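Local structure of alkaline phosphatase (Antarctic bacterium, 2W5V) at residues B[37-42]-B[295-300]; B[71-76]-B[357-362]; B[122-127]-B[245-250]; B[162-167]-B[208-213]. The protein probably hydrolyses phosphate monoesters as an alkaline phosphatase, working with two zinc ions and one magnesium ion. The protein carries 1 engineered substitution. All blocks are in the same frame, centred on the assembly; numbering follows the deposited sequence.

Contact 1 (B[37-42]-B[295-300])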
# COMPACT_ATOMS: atom_id res chain seq x y z
N VAL B 37 -13.20 -19.12 -7.58
CA VAL B 37 -12.24 -18.24 -6.92
C VAL B 37 -10.84 -18.51 -7.46
O VAL B 37 -10.41 -19.66 -7.56
CB VAL B 37 -12.23 -18.47 -5.41
CG1 VAL B 37 -11.19 -17.57 -4.76
CG2 VAL B 37 -13.60 -18.22 -4.82
N ILE B 38 -10.14 -17.45 -7.84
CA ILE B 38 -8.73 -17.55 -8.19
C ILE B 38 -7.94 -16.68 -7.23
O ILE B 38 -8.18 -15.48 -7.13
CB ILE B 38 -8.48 -17.07 -9.63
CG1 ILE B 38 -9.29 -17.92 -10.62
CG2 ILE B 38 -6.99 -17.13 -9.94
CD1 ILE B 38 -9.37 -17.32 -12.02
N LEU B 39 -7.02 -17.29 -6.49
CA LEU B 39 -6.20 -16.56 -5.53
C LEU B 39 -4.75 -16.51 -6.03
O LEU B 39 -4.09 -17.54 -6.14
CB LEU B 39 -6.27 -17.24 -4.17
CG LEU B 39 -5.30 -16.69 -3.13
CD1 LEU B 39 -5.58 -15.21 -2.88
CD2 LEU B 39 -5.40 -17.50 -1.86
N LEU B 40 -4.28 -15.32 -6.38
CA LEU B 40 -2.92 -15.18 -6.90
C LEU B 40 -2.05 -14.56 -5.82
O LEU B 40 -2.40 -13.53 -5.25
CB LEU B 40 -2.90 -14.31 -8.15
CG LEU B 40 -3.86 -14.75 -9.26
CD1 LEU B 40 -3.98 -13.70 -10.33
CD2 LEU B 40 -3.38 -16.05 -9.86
N ILE B 41 -0.93 -15.20 -5.54
CA ILE B 41 -0.06 -14.78 -4.47
C ILE B 41 1.30 -14.43 -5.05
O ILE B 41 1.96 -15.27 -5.68
CB ILE B 41 0.12 -15.89 -3.43
CG1 ILE B 41 -1.22 -16.25 -2.79
CG2 ILE B 41 1.14 -15.49 -2.37
CD1 ILE B 41 -1.14 -17.42 -1.81
N SER B 42 1.71 -13.19 -4.85
CA SER B 42 3.05 -12.75 -5.23
C SER B 42 3.90 -12.83 -3.97
O SER B 42 3.78 -11.99 -3.07
CB SER B 42 3.01 -11.31 -5.74
OG SER B 42 2.21 -10.50 -4.89
N LEU B 295 -14.39 -14.75 -8.79
CA LEU B 295 -13.72 -13.79 -7.92
C LEU B 295 -12.21 -13.97 -8.03
O LEU B 295 -11.69 -15.07 -7.86
CB LEU B 295 -14.16 -14.01 -6.47
CG LEU B 295 -13.33 -13.32 -5.40
CD1 LEU B 295 -13.58 -11.80 -5.40
CD2 LEU B 295 -13.61 -13.92 -4.02
N VAL B 296 -11.52 -12.89 -8.34
CA VAL B 296 -10.07 -12.92 -8.41
C VAL B 296 -9.49 -12.10 -7.27
O VAL B 296 -9.81 -10.92 -7.12
CB VAL B 296 -9.56 -12.33 -9.73
CG1 VAL B 296 -8.04 -12.35 -9.76
CG2 VAL B 296 -10.14 -13.09 -10.93
N ILE B 297 -8.65 -12.74 -6.47
CA ILE B 297 -7.99 -12.08 -5.35
C ILE B 297 -6.49 -12.11 -5.57
O ILE B 297 -5.92 -13.15 -5.88
CB ILE B 297 -8.28 -12.80 -4.02
CG1 ILE B 297 -9.79 -12.86 -3.76
CG2 ILE B 297 -7.56 -12.10 -2.87
CD1 ILE B 297 -10.19 -14.01 -2.85
N VAL B 298 -5.85 -10.95 -5.41
CA VAL B 298 -4.40 -10.84 -5.56
C VAL B 298 -3.81 -10.26 -4.28
O VAL B 298 -4.24 -9.19 -3.82
CB VAL B 298 -4.00 -9.91 -6.72
CG1 VAL B 298 -2.49 -9.75 -6.76
CG2 VAL B 298 -4.52 -10.45 -8.07
N THR B 299 -2.82 -10.94 -3.71
CA THR B 299 -2.16 -10.39 -2.53
C THR B 299 -0.76 -10.99 -2.41
O THR B 299 -0.34 -11.75 -3.28
CB THR B 299 -2.97 -10.64 -1.24
OG1 THR B 299 -2.47 -9.82 -0.19
CG2 THR B 299 -2.90 -12.10 -0.81
N SER B 300 -0.06 -10.65 -1.34
CA SER B 300 1.26 -11.22 -1.07
C SER B 300 1.27 -11.76 0.36
O SER B 300 0.41 -11.42 1.16
CB SER B 300 2.35 -10.15 -1.20
OG SER B 300 2.17 -9.37 -2.37

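Contact 2 (B[71-76]-B[357-362])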
# COMPACT_ATOMS: atom_id res chain seq x y z
N LEU B 71 -5.92 -4.02 2.90
CA LEU B 71 -4.56 -4.13 3.42
C LEU B 71 -4.56 -5.21 4.47
O LEU B 71 -5.46 -5.26 5.30
CB LEU B 71 -4.09 -2.81 4.07
CG LEU B 71 -4.02 -1.55 3.19
CD1 LEU B 71 -3.69 -0.30 4.00
CD2 LEU B 71 -2.99 -1.74 2.09
N ILE B 72 -3.56 -6.10 4.43
CA ILE B 72 -3.44 -7.12 5.47
C ILE B 72 -2.21 -6.96 6.36
O ILE B 72 -1.13 -6.54 5.90
CB ILE B 72 -3.44 -8.57 4.90
CG1 ILE B 72 -2.41 -8.72 3.77
CG2 ILE B 72 -4.82 -8.92 4.39
CD1 ILE B 72 -2.26 -10.19 3.28
N LYS B 73 -2.39 -7.31 7.63
CA LYS B 73 -1.30 -7.36 8.58
C LYS B 73 -0.80 -8.79 8.62
O LYS B 73 -1.59 -9.72 8.75
CB LYS B 73 -1.79 -6.92 9.96
CG LYS B 73 -0.65 -6.82 10.97
CD LYS B 73 -1.09 -6.24 12.30
CE LYS B 73 0.08 -6.26 13.29
NZ LYS B 73 -0.34 -5.76 14.62
N THR B 74 0.52 -8.98 8.49
CA THR B 74 1.04 -10.31 8.16
C THR B 74 1.77 -11.07 9.27
O THR B 74 2.27 -12.17 9.03
CB THR B 74 2.01 -10.23 6.98
OG1 THR B 74 3.11 -9.39 7.34
CG2 THR B 74 1.31 -9.66 5.73
N SER B 75 1.85 -10.50 10.47
CA SER B 75 2.60 -11.16 11.55
C SER B 75 2.05 -12.55 11.87
O SER B 75 0.85 -12.80 11.74
CB SER B 75 2.62 -10.30 12.83
OG SER B 75 3.29 -9.06 12.61
N SER B 76 2.93 -13.46 12.28
CA SER B 76 2.55 -14.83 12.62
C SER B 76 2.09 -14.88 14.08
O SER B 76 1.97 -13.85 14.74
CB SER B 76 3.72 -15.78 12.41
OG SER B 76 4.64 -15.68 13.48
N ILE B 357 -8.93 -2.88 6.35
CA ILE B 357 -7.66 -3.37 6.88
C ILE B 357 -7.96 -4.51 7.84
O ILE B 357 -8.85 -4.40 8.68
CB ILE B 357 -6.92 -2.26 7.64
CG1 ILE B 357 -6.70 -1.06 6.71
CG2 ILE B 357 -5.58 -2.78 8.20
CD1 ILE B 357 -5.88 0.10 7.36
N TYR B 358 -7.22 -5.61 7.71
CA TYR B 358 -7.50 -6.80 8.53
C TYR B 358 -6.29 -7.72 8.64
O TYR B 358 -5.26 -7.52 7.99
CB TYR B 358 -8.73 -7.55 7.98
CG TYR B 358 -8.73 -7.71 6.47
CD1 TYR B 358 -8.20 -8.85 5.87
CD2 TYR B 358 -9.25 -6.72 5.64
CE1 TYR B 358 -8.18 -9.00 4.48
CE2 TYR B 358 -9.24 -6.86 4.25
CZ TYR B 358 -8.71 -8.00 3.68
OH TYR B 358 -8.69 -8.15 2.30
N GLU B 359 -6.42 -8.75 9.48
CA GLU B 359 -5.33 -9.70 9.64
C GLU B 359 -5.27 -10.61 8.42
O GLU B 359 -6.30 -10.92 7.83
CB GLU B 359 -5.52 -10.53 10.91
CG GLU B 359 -5.53 -9.70 12.19
CD GLU B 359 -4.15 -9.19 12.58
OE1 GLU B 359 -3.15 -9.56 11.92
OE2 GLU B 359 -4.06 -8.42 13.56
N ASN B 360 -4.06 -11.01 8.03
CA ASN B 360 -3.89 -11.93 6.90
C ASN B 360 -4.78 -13.17 6.95
O ASN B 360 -5.28 -13.62 5.91
CB ASN B 360 -2.41 -12.33 6.67
CG ASN B 360 -1.79 -13.06 7.86
OD1 ASN B 360 -2.39 -13.21 8.93
ND2 ASN B 360 -0.56 -13.53 7.67
N ASN B 361 -5.01 -13.74 8.13
CA ASN B 361 -5.79 -14.97 8.17
C ASN B 361 -7.26 -14.77 7.82
O ASN B 361 -7.97 -15.72 7.54
CB ASN B 361 -5.64 -15.73 9.50
CG ASN B 361 -6.15 -14.94 10.68
OD1 ASN B 361 -5.62 -13.88 11.00
ND2 ASN B 361 -7.16 -15.48 11.37
N GLU B 362 -7.71 -13.51 7.83
CA GLU B 362 -9.10 -13.23 7.47
C GLU B 362 -9.37 -13.44 5.99
O GLU B 362 -10.52 -13.54 5.57
CB GLU B 362 -9.53 -11.83 7.91
CG GLU B 362 -9.53 -11.63 9.42
CD GLU B 362 -10.57 -12.49 10.13
OE1 GLU B 362 -11.51 -12.96 9.46
OE2 GLU B 362 -10.44 -12.69 11.36
O HOH W 1 -2.45 -7.40 15.36
O HOH W 2 1.76 -15.02 9.33

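Contact 3 (B[122-127]-B[245-250])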
# COMPACT_ATOMS: atom_id res chain seq x y z
N ASN B 122 -17.80 -30.09 -3.53
CA ASN B 122 -17.81 -30.47 -4.94
C ASN B 122 -17.11 -29.43 -5.83
O ASN B 122 -17.48 -29.24 -6.99
CB ASN B 122 -19.24 -30.69 -5.43
CG ASN B 122 -19.30 -31.39 -6.78
OD1 ASN B 122 -18.44 -32.21 -7.11
ND2 ASN B 122 -20.33 -31.07 -7.57
N ILE B 123 -16.10 -28.76 -5.28
CA ILE B 123 -15.33 -27.77 -6.04
C ILE B 123 -14.01 -28.39 -6.53
O ILE B 123 -13.28 -29.00 -5.74
CB ILE B 123 -14.99 -26.55 -5.16
CG1 ILE B 123 -16.23 -26.04 -4.43
CG2 ILE B 123 -14.33 -25.45 -5.98
CD1 ILE B 123 -17.30 -25.50 -5.35
N LYS B 124 -13.70 -28.24 -7.81
CA LYS B 124 -12.41 -28.69 -8.35
C LYS B 124 -11.27 -27.72 -7.93
O LYS B 124 -11.46 -26.51 -7.92
CB LYS B 124 -12.48 -28.81 -9.88
CG LYS B 124 -13.33 -29.98 -10.38
CD LYS B 124 -12.57 -31.29 -10.28
CE LYS B 124 -13.39 -32.47 -10.79
NZ LYS B 124 -14.61 -32.68 -9.97
N THR B 125 -10.10 -28.26 -7.60
CA THR B 125 -9.04 -27.44 -7.01
C THR B 125 -7.71 -27.55 -7.75
O THR B 125 -7.36 -28.61 -8.27
CB THR B 125 -8.81 -27.80 -5.53
OG1 THR B 125 -8.50 -29.20 -5.42
CG2 THR B 125 -10.06 -27.50 -4.71
N GLY B 126 -6.96 -26.46 -7.79
CA GLY B 126 -5.66 -26.48 -8.44
C GLY B 126 -4.64 -25.56 -7.80
O GLY B 126 -4.98 -24.55 -7.17
N VAL B 127 -3.37 -25.91 -7.96
CA VAL B 127 -2.27 -25.13 -7.41
C VAL B 127 -1.13 -25.01 -8.43
O VAL B 127 -0.65 -26.02 -8.95
CB VAL B 127 -1.76 -25.78 -6.12
CG1 VAL B 127 -0.47 -25.13 -5.68
CG2 VAL B 127 -2.81 -25.68 -5.03
N ASP B 245 -17.09 -29.77 -17.42
CA ASP B 245 -18.39 -30.25 -16.96
C ASP B 245 -19.11 -29.22 -16.11
O ASP B 245 -19.87 -29.57 -15.20
CB ASP B 245 -18.22 -31.55 -16.16
CG ASP B 245 -17.50 -32.64 -16.96
OD1 ASP B 245 -16.79 -33.46 -16.34
OD2 ASP B 245 -17.65 -32.67 -18.20
N ASN B 246 -18.86 -27.94 -16.40
CA ASN B 246 -19.54 -26.84 -15.73
C ASN B 246 -19.27 -26.81 -14.22
O ASN B 246 -20.09 -26.32 -13.44
CB ASN B 246 -21.05 -26.91 -15.99
CG ASN B 246 -21.71 -25.55 -15.91
OD1 ASN B 246 -21.17 -24.55 -16.39
ND2 ASN B 246 -22.89 -25.50 -15.30
N SER B 247 -18.12 -27.34 -13.83
CA SER B 247 -17.76 -27.45 -12.43
C SER B 247 -17.25 -26.12 -11.89
O SER B 247 -16.64 -25.35 -12.62
CB SER B 247 -16.67 -28.52 -12.27
OG SER B 247 -16.23 -28.60 -10.94
N ALA B 248 -17.51 -25.84 -10.62
CA ALA B 248 -16.91 -24.67 -9.99
C ALA B 248 -15.47 -25.02 -9.61
O ALA B 248 -15.12 -26.19 -9.48
CB ALA B 248 -17.70 -24.27 -8.78
N PHE B 249 -14.63 -24.01 -9.42
CA PHE B 249 -13.23 -24.27 -9.12
C PHE B 249 -12.60 -23.26 -8.18
O PHE B 249 -13.06 -22.13 -8.04
CB PHE B 249 -12.41 -24.39 -10.41
CG PHE B 249 -12.33 -23.10 -11.22
CD1 PHE B 249 -11.41 -22.11 -10.88
CD2 PHE B 249 -13.15 -22.89 -12.32
CE1 PHE B 249 -11.32 -20.93 -11.62
CE2 PHE B 249 -13.07 -21.72 -13.07
CZ PHE B 249 -12.15 -20.74 -12.72
N PHE B 250 -11.54 -23.71 -7.51
CA PHE B 250 -10.67 -22.84 -6.75
C PHE B 250 -9.23 -23.07 -7.24
O PHE B 250 -8.80 -24.21 -7.37
CB PHE B 250 -10.76 -23.18 -5.25
CG PHE B 250 -9.72 -22.48 -4.43
CD1 PHE B 250 -9.96 -21.21 -3.91
CD2 PHE B 250 -8.49 -23.07 -4.20
CE1 PHE B 250 -9.00 -20.56 -3.17
CE2 PHE B 250 -7.52 -22.43 -3.46
CZ PHE B 250 -7.77 -21.17 -2.95
O HOH W 3 -16.86 -30.91 -9.46
O HOH W 4 -19.01 -27.72 -8.97

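Contact 4 (B[162-167]-B[208-213])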
# COMPACT_ATOMS: atom_id res chain seq x y z
N ASP B 162 -6.61 -33.56 -1.98
CA ASP B 162 -7.82 -33.51 -2.79
C ASP B 162 -7.59 -32.78 -4.13
O ASP B 162 -8.49 -32.70 -4.96
CB ASP B 162 -8.94 -32.83 -2.01
CG ASP B 162 -9.36 -33.62 -0.78
OD1 ASP B 162 -9.76 -34.80 -0.95
OD2 ASP B 162 -9.31 -33.06 0.34
N LEU B 163 -6.38 -32.27 -4.32
CA LEU B 163 -6.05 -31.51 -5.53
C LEU B 163 -6.41 -32.26 -6.81
O LEU B 163 -6.18 -33.47 -6.92
CB LEU B 163 -4.56 -31.18 -5.55
CG LEU B 163 -4.11 -29.97 -4.75
CD1 LEU B 163 -2.63 -29.74 -4.98
CD2 LEU B 163 -4.94 -28.76 -5.14
N ASP B 164 -6.95 -31.53 -7.77
CA ASP B 164 -7.30 -32.09 -9.07
C ASP B 164 -6.27 -31.72 -10.12
O ASP B 164 -6.14 -32.39 -11.15
CB ASP B 164 -8.67 -31.59 -9.50
CG ASP B 164 -9.76 -31.97 -8.51
OD1 ASP B 164 -10.12 -33.17 -8.43
OD2 ASP B 164 -10.26 -31.06 -7.81
N PHE B 165 -5.54 -30.63 -9.87
CA PHE B 165 -4.58 -30.10 -10.83
C PHE B 165 -3.39 -29.46 -10.11
O PHE B 165 -3.58 -28.78 -9.10
CB PHE B 165 -5.27 -29.05 -11.71
CG PHE B 165 -4.39 -28.46 -12.79
CD1 PHE B 165 -4.45 -28.93 -14.09
CD2 PHE B 165 -3.53 -27.41 -12.50
CE1 PHE B 165 -3.66 -28.37 -15.09
CE2 PHE B 165 -2.72 -26.85 -13.49
CZ PHE B 165 -2.79 -27.33 -14.78
N PHE B 166 -2.19 -29.64 -10.63
CA PHE B 166 -1.07 -28.82 -10.15
C PHE B 166 -0.00 -28.68 -11.22
O PHE B 166 0.08 -29.49 -12.15
CB PHE B 166 -0.47 -29.37 -8.84
CG PHE B 166 0.26 -30.68 -8.99
CD1 PHE B 166 1.59 -30.71 -9.38
CD2 PHE B 166 -0.38 -31.88 -8.73
CE1 PHE B 166 2.27 -31.91 -9.52
CE2 PHE B 166 0.29 -33.09 -8.86
CZ PHE B 166 1.62 -33.10 -9.25
N ALA B 167 0.80 -27.63 -11.10
CA ALA B 167 1.91 -27.40 -12.02
C ALA B 167 3.00 -26.62 -11.31
O ALA B 167 2.74 -25.58 -10.71
CB ALA B 167 1.43 -26.64 -13.25
N ASN B 208 -8.45 -36.54 -18.75
CA ASN B 208 -7.82 -37.03 -17.53
C ASN B 208 -8.65 -36.64 -16.31
O ASN B 208 -9.26 -35.58 -16.28
CB ASN B 208 -6.40 -36.48 -17.39
CG ASN B 208 -5.48 -36.95 -18.50
OD1 ASN B 208 -4.53 -36.25 -18.85
ND2 ASN B 208 -5.75 -38.13 -19.04
N ARG B 209 -8.66 -37.50 -15.29
CA ARG B 209 -9.37 -37.19 -14.05
C ARG B 209 -8.63 -36.11 -13.25
O ARG B 209 -9.24 -35.17 -12.74
CB ARG B 209 -9.56 -38.45 -13.21
CG ARG B 209 -10.20 -38.22 -11.86
CD ARG B 209 -11.50 -37.41 -11.95
NE ARG B 209 -12.09 -37.17 -10.63
CZ ARG B 209 -11.86 -36.09 -9.88
NH1 ARG B 209 -11.05 -35.13 -10.31
NH2 ARG B 209 -12.46 -35.98 -8.69
N LYS B 210 -7.31 -36.25 -13.13
CA LYS B 210 -6.49 -35.23 -12.49
C LYS B 210 -5.22 -35.06 -13.29
O LYS B 210 -4.81 -35.97 -14.00
CB LYS B 210 -6.11 -35.63 -11.07
CG LYS B 210 -7.26 -35.96 -10.14
CD LYS B 210 -6.67 -36.29 -8.77
CE LYS B 210 -7.58 -37.15 -7.93
NZ LYS B 210 -6.79 -37.80 -6.85
N MET B 211 -4.57 -33.92 -13.15
CA MET B 211 -3.39 -33.64 -13.96
C MET B 211 -2.30 -32.97 -13.14
O MET B 211 -2.56 -32.01 -12.42
CB MET B 211 -3.77 -32.76 -15.15
CG MET B 211 -2.66 -32.63 -16.17
SD MET B 211 -2.35 -34.20 -16.97
CE MET B 211 -0.66 -33.99 -17.52
N GLY B 212 -1.08 -33.47 -13.26
CA GLY B 212 0.05 -32.89 -12.56
C GLY B 212 1.22 -32.62 -13.49
O GLY B 212 1.61 -33.49 -14.28
N PHE B 213 1.78 -31.42 -13.42
CA PHE B 213 2.95 -31.06 -14.21
C PHE B 213 4.14 -30.80 -13.29
O PHE B 213 4.12 -29.87 -12.47
CB PHE B 213 2.68 -29.80 -15.04
CG PHE B 213 1.69 -29.99 -16.16
CD1 PHE B 213 2.12 -30.39 -17.42
CD2 PHE B 213 0.34 -29.74 -15.96
CE1 PHE B 213 1.21 -30.55 -18.47
CE2 PHE B 213 -0.57 -29.89 -17.00
CZ PHE B 213 -0.14 -30.30 -18.25
O HOH W 5 -6.44 -35.55 -5.46

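Contact 1 (B[37-42]-B[295-300])
Leu-39 and Ile-297 make the tightest apolar contact between strands 37-42 and 295-299, which run parallel at the centre of the sheet. A chi1 of 172° sets CG of Leu-39 anti to the backbone N, and a chi2 of 60° then turns Leu-39 CD1 toward Ile-297, 3.7 Å from its CG2. Packing on this face slackens toward the start of the strands: Val-37 CG1 lies 4.2 Å from Ile-297 CD1, and Val-37 CG2 is 4.4 Å from Leu-295 CD2. Phe-354 covers Ile-297 here, while Pro-34 covers Leu-295. On the face bearing Ile-38, Leu-40, Val-296 and Val-298, the closest approach is Leu-40 CD1 to Val-298 CG2, 4.0 Å, and Phe-277 of helix 267-291 packs over both of these residues. The contrast is one of density alone, since every residue of the pair is buried and none forms a solvent side. Between the two layers of side chains run straight backbone bonds, for example Leu-40 N to Ile-297 O at 2.8 Å. At the far end the packing turns polar: Ser-42 OG and Ser-300 OG stand 2.8 Å apart, while Ser-300 OG also bonds to Ala-45 O. Immediately beyond lie Asp-43, a ligand of magnesium and zinc, and the zinc ligands Asp-301 and His-302. Metal ligands carried just past the C-terminal ends of central parallel strands are characteristic of the alkaline phosphatase active site.

Contact 2 (B[71-76]-B[357-362])
Lys-73 and Glu-359 run alongside each other in the same direction, where strands 71-73 and 357-359 end. From Lys-73 CB, which is 3.6 Å from Glu-359 OE1, the chain runs fully extended, its CG anti to the backbone N (chi1 -175°). CG stays beside OE1, and Lys-73 CD passes 3.9 Å from Glu-359 OE2. Lys-73 NZ ends 4.7 Å from Glu-359 OE2, too far for a direct bridge, and a water closes the gap, accepting from NZ and donating to OE2. NZ also bonds to Phe-54 O of the second subunit, whose Tyr-55 makes a cation-pi contact with the lysine, while Glu-359 OE1 pairs with Lys-96. The strands form the parallel edge pair of the large sheet, beside the dimer interface, and a type I turn from Glu-359 to Glu-362 leads the second strand into helix 362-371. On the other face of the same strands, Ile-72 CG2 presses against Tyr-358 CE1 at 3.4 Å, and Ile-72 CD1 meets Asn-360 CB at 4.0 Å. Asn-360 N bonds to Lys-73 O at 2.9 Å, and its ND2 is joined to Thr-74 O through a second water. Asn-360 OD1 and Ser-75 O both accept from Lys-96 NZ. An alanine at Asn-360 would probably leave Thr-74 O without this water bridge and Lys-96 NZ without the OD1 acceptor.

Contact 3 (B[122-127]-B[245-250])
A parallel strand pair begins here, at the point where a Schellman motif closing helix 114-120 hands over to strand 124-129 and Ile-123 settles on Ala-248 and Phe-249. Ile-123 touches with both branches: CG2 lies 3.5 Å from Phe-249 CA, and CD1 meets Ala-248 CB at 3.7 Å. Three backbone bonds join the segments. Lys-124 gives its N to Ala-248 O and receives Phe-250 N on its O at 2.8 Å, and Gly-126 N then bonds to Phe-250 O. The polar margin is stitched by water. Asn-122, the positive-phi residue of the Schellman motif, offers its O to two waters. One of these also takes a bond from Ala-248 N, at 2.9 Å from the water oxygen. The other is bonded to Ser-247 OG and accepts from Lys-124 NZ. A bend at chi4 (-64°) swings NZ toward that water, while Lys-124 CG rests 3.3 Å from Ser-247 OG. The Phe-249 ring packs instead on Ile-239 and Leu-242 of helix 230-242, and Phe-250 on Ile-114 of helix 114-120. Helices on both faces of parallel strands, one entering its strand through a short turn, are typical of the layered alpha/beta fold of alkaline phosphatases.

Contact 4 (B[162-167]-B[208-213])
Asp-164 OD1 receives Arg-209 NH1 at 2.9 Å in a salt bridge, and OD2 of the same carboxylate is bonded by Thr-125 N of the adjoining strand. The arginine nitrogen comes from above the carboxylate plane, whereas the oxygen lies near the guanidinium plane; the two flat groups are 24° apart. Gripped from two sequence-distant segments, the carboxylate is probably restrained from turning. Beside it Asp-164 O accepts Met-211 N at 3.0 Å, starting the bonds that link strands 165-167 and 210-213. Further along, the ring of Phe-166 lies across the partner strand, with Gly-212 CA over its centre in a CH-pi contact, 3.7 Å from the centroid. The Phe-166 ring also meets that of Phe-192 of strand 192-195. A leucine in place of Phe-166 lacks the ring and would probably leave Gly-212 CA without its CH-pi partner and Phe-192 without this aromatic neighbour. On the other face Phe-165 CE1 approaches the edge of the Phe-213 ring, 3.9 Å from Phe-213 CE2, the two planes inclined at 54°. Met-211 CE lies over one face of the Phe-213 ring, and Ala-167 CB touches Phe-213 CB at 3.8 Å. Leu-242 and Ala-238 of helix 230-242 cover Phe-165, and Leu-237 covers Phe-213. Parallel strands with a helix laid over one face are typical of the layered alpha/beta fold, here in the outer part of its sheet, between strands 124-129 and 192-195.

All four contacts belong to one ten-strand sheet and mark successive places across it. Contact 4 lies toward the outermost strand 192-195, contact 3 next to it with centres about 11 Å apart, contact 1 in the middle, and contact 2 at the opposite edge, about 30 Å from contact 4 between centres. Strands 124-129 and 165-169 are neighbours, as are 36-42 and 249-255, so contact 3 adjoins contact 4 on one side and contact 1 on the other. Along the chain, contact 4 is nested within contact 3, and contact 3 within contact 1, while contacts 1 and 2 interleave. Distant parts of the sequence thus build one continuous sheet, with contact 1 nearest the metal centre and contact 2 meeting the second subunit.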